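PDB 6TZ0: RNA-dependent RNA Polymerase from Bombyx mori cytoplasmic polyhedrosis virus, which catalyses RNA-templated RNA synthesis, making plus strands by conservative transcription of the double-stranded genome and minus strands in genome replication. Local coordinates for the interface of chains A and B. Numbering follows the deposited sequence. Chains: chain A, RNA-dependent RNA Polymerase; chain B, Viral structural protein 4.

The interface of chains A and B. Residues chain A 470-473, 496, 617, 619; chain B 331, 334, 502.
B:Lys334 of Viral structural protein 4 lies alongside the A:Leu470 to A:Ala472 loop of the reoviral RNA-dependent RNA polymerase. The patch probably helps to seat the polymerase against this partner. The loop follows helix 464-469 and belongs to the central polymerase domain. B:Lys334 stands on helix 326-340. Its CG is anti to the backbone N (chi1 -170°), and the chain runs extended from there to the amine. This lays the methylenes along the loop carbonyls and carries NZ to A:Ala472 O and the tip of A:Arg496. The packing is tight along the middle of the chain, where CG and CD both meet A:Lys471 O. B:Lys334 CG and A:Lys471 O are 3.3 Å apart. At the tip, B:Lys334 NZ makes a weak hydrogen bond of 3.5 Å to A:Ala472 O.

A:Arg496 meets the amine tip to tip, with A:Arg496 NH2 3.5 Å from B:Lys334 NZ. The same nitrogen is bonded within chain A. A:Arg496 NH2 donates to A:Ala472 O at 3.1 Å, nearly along the C=O axis and with a modest tilt out of the guanidinium plane. A:Ala472 O therefore faces two cationic groups, one from each chain. B:Asp502 probably eases their repulsion. B:Asp502 OD1 forms a salt bridge of 3.4 Å with B:Lys334 NZ inside chain B, which probably also helps to position the lysine tip.

B:Asp502 sits in a loop just before strand 504-507. On its other flank it meets A:Gln617 and A:Ser619. The A:Gln617 chain bends at chi2 (72°), and its amide group lies by the backbone carbonyl of B:Asp502. The amide and carboxylate planes are steeply turned, 79° apart. B:Asp502 OD1 also lies 3.3 Å from A:Ser619 O, an approach of two oxygens with no hydrogen bond assigned.

Packing is looser around the lysine. A:Pro473 CB comes no nearer to B:Asp502 OD2 than 4.0 Å. B:Val331 CG2 and A:Leu470 O are 4.3 Å apart.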
loop_
_atom_site.group_PDB
_atom_site.type_symbol
_atom_site.label_atom_id
_atom_site.label_comp_id
_atom_site.label_asym_id
_atom_site.label_seq_id
_atom_site.Cartn_x
_atom_site.Cartn_y
_atom_site.Cartn_z
ATOM N N LEU A 470 -0.001 -16.143 -12.809
ATOM C CA LEU A 470 -1.431 -16.384 -12.597
ATOM C C LEU A 470 -1.735 -17.653 -11.803
ATOM O O LEU A 470 -2.901 -17.883 -11.466
ATOM C CB LEU A 470 -2.173 -16.458 -13.929
ATOM C CG LEU A 470 -2.348 -15.165 -14.714
ATOM C CD1 LEU A 470 -2.987 -15.463 -16.047
ATOM C CD2 LEU A 470 -3.184 -14.199 -13.918
ATOM N N LYS A 471 -0.735 -18.481 -11.511
ATOM C CA LYS A 471 -0.907 -19.715 -10.764
ATOM C C LYS A 471 -0.687 -19.530 -9.267
ATOM O O LYS A 471 -1.188 -20.331 -8.474
ATOM C CB LYS A 471 0.071 -20.747 -11.322
ATOM C CG LYS A 471 -0.158 -22.188 -10.957
ATOM C CD LYS A 471 0.986 -23.010 -11.517
ATOM C CE LYS A 471 0.955 -23.009 -13.037
ATOM N NZ LYS A 471 2.006 -23.867 -13.635
ATOM N N ALA A 472 0.051 -18.497 -8.861
ATOM C CA ALA A 472 0.482 -18.178 -7.508
ATOM C C ALA A 472 -0.605 -17.426 -6.745
ATOM O O ALA A 472 -1.343 -16.629 -7.330
ATOM C CB ALA A 472 1.752 -17.333 -7.547
ATOM N N PRO A 473 -0.732 -17.649 -5.440
ATOM C CA PRO A 473 -1.765 -16.954 -4.668
ATOM C C PRO A 473 -1.324 -15.563 -4.240
ATOM O O PRO A 473 -0.138 -15.236 -4.202
ATOM C CB PRO A 473 -1.955 -17.861 -3.449
ATOM C CG PRO A 473 -0.630 -18.482 -3.261
ATOM C CD PRO A 473 -0.061 -18.686 -4.636
ATOM N N ARG A 496 2.482 -10.151 -10.889
ATOM C CA ARG A 496 1.173 -9.546 -10.683
ATOM C C ARG A 496 1.285 -8.056 -10.414
ATOM O O ARG A 496 0.376 -7.299 -10.763
ATOM C CB ARG A 496 0.433 -10.209 -9.528
ATOM C CG ARG A 496 -0.114 -11.573 -9.809
ATOM C CD ARG A 496 -0.885 -12.025 -8.592
ATOM N NE ARG A 496 -1.413 -13.379 -8.696
ATOM C CZ ARG A 496 -2.609 -13.669 -9.191
ATOM N NH1 ARG A 496 -3.396 -12.703 -9.640
ATOM N NH2 ARG A 496 -3.016 -14.929 -9.237
ATOM N N GLN A 617 -8.176 -11.701 -10.919
ATOM C CA GLN A 617 -8.425 -12.516 -9.739
ATOM C C GLN A 617 -7.959 -11.730 -8.527
ATOM O O GLN A 617 -6.770 -11.432 -8.399
ATOM C CB GLN A 617 -7.693 -13.853 -9.820
ATOM C CG GLN A 617 -8.105 -14.807 -8.739
ATOM C CD GLN A 617 -9.492 -15.342 -8.964
ATOM O OE1 GLN A 617 -9.827 -15.772 -10.060
ATOM N NE2 GLN A 617 -10.317 -15.300 -7.932
ATOM N N SER A 619 -8.851 -12.517 -5.081
ATOM C CA SER A 619 -9.010 -13.201 -3.797
ATOM C C SER A 619 -7.689 -13.473 -3.096
ATOM O O SER A 619 -6.845 -14.221 -3.595
ATOM C CB SER A 619 -9.751 -14.514 -4.010
ATOM O OG SER A 619 -11.051 -14.283 -4.498
ATOM N N VAL B 331 -4.717 -21.303 -14.382
ATOM C CA VAL B 331 -5.784 -21.194 -13.389
ATOM C C VAL B 331 -6.372 -22.571 -13.074
ATOM O O VAL B 331 -6.683 -22.886 -11.914
ATOM C CB VAL B 331 -6.847 -20.195 -13.882
ATOM C CG1 VAL B 331 -7.999 -20.100 -12.914
ATOM C CG2 VAL B 331 -6.225 -18.830 -14.065
ATOM N N LYS B 334 -3.957 -24.304 -10.835
ATOM C CA LYS B 334 -4.122 -23.731 -9.502
ATOM C C LYS B 334 -5.267 -24.413 -8.761
ATOM O O LYS B 334 -5.144 -24.760 -7.575
ATOM C CB LYS B 334 -4.364 -22.229 -9.634
ATOM C CG LYS B 334 -4.324 -21.433 -8.359
ATOM C CD LYS B 334 -4.496 -19.964 -8.675
ATOM C CE LYS B 334 -4.419 -19.120 -7.430
ATOM N NZ LYS B 334 -4.651 -17.685 -7.742
ATOM N N ASP B 502 -10.308 -19.280 -5.124
ATOM C CA ASP B 502 -9.215 -18.526 -5.698
ATOM C C ASP B 502 -9.152 -18.738 -7.197
ATOM O O ASP B 502 -8.300 -18.144 -7.860
ATOM C CB ASP B 502 -7.889 -18.947 -5.059
ATOM C CG ASP B 502 -6.852 -17.864 -5.093
ATOM O OD1 ASP B 502 -7.141 -16.778 -5.626
ATOM O OD2 ASP B 502 -5.754 -18.096 -4.549
#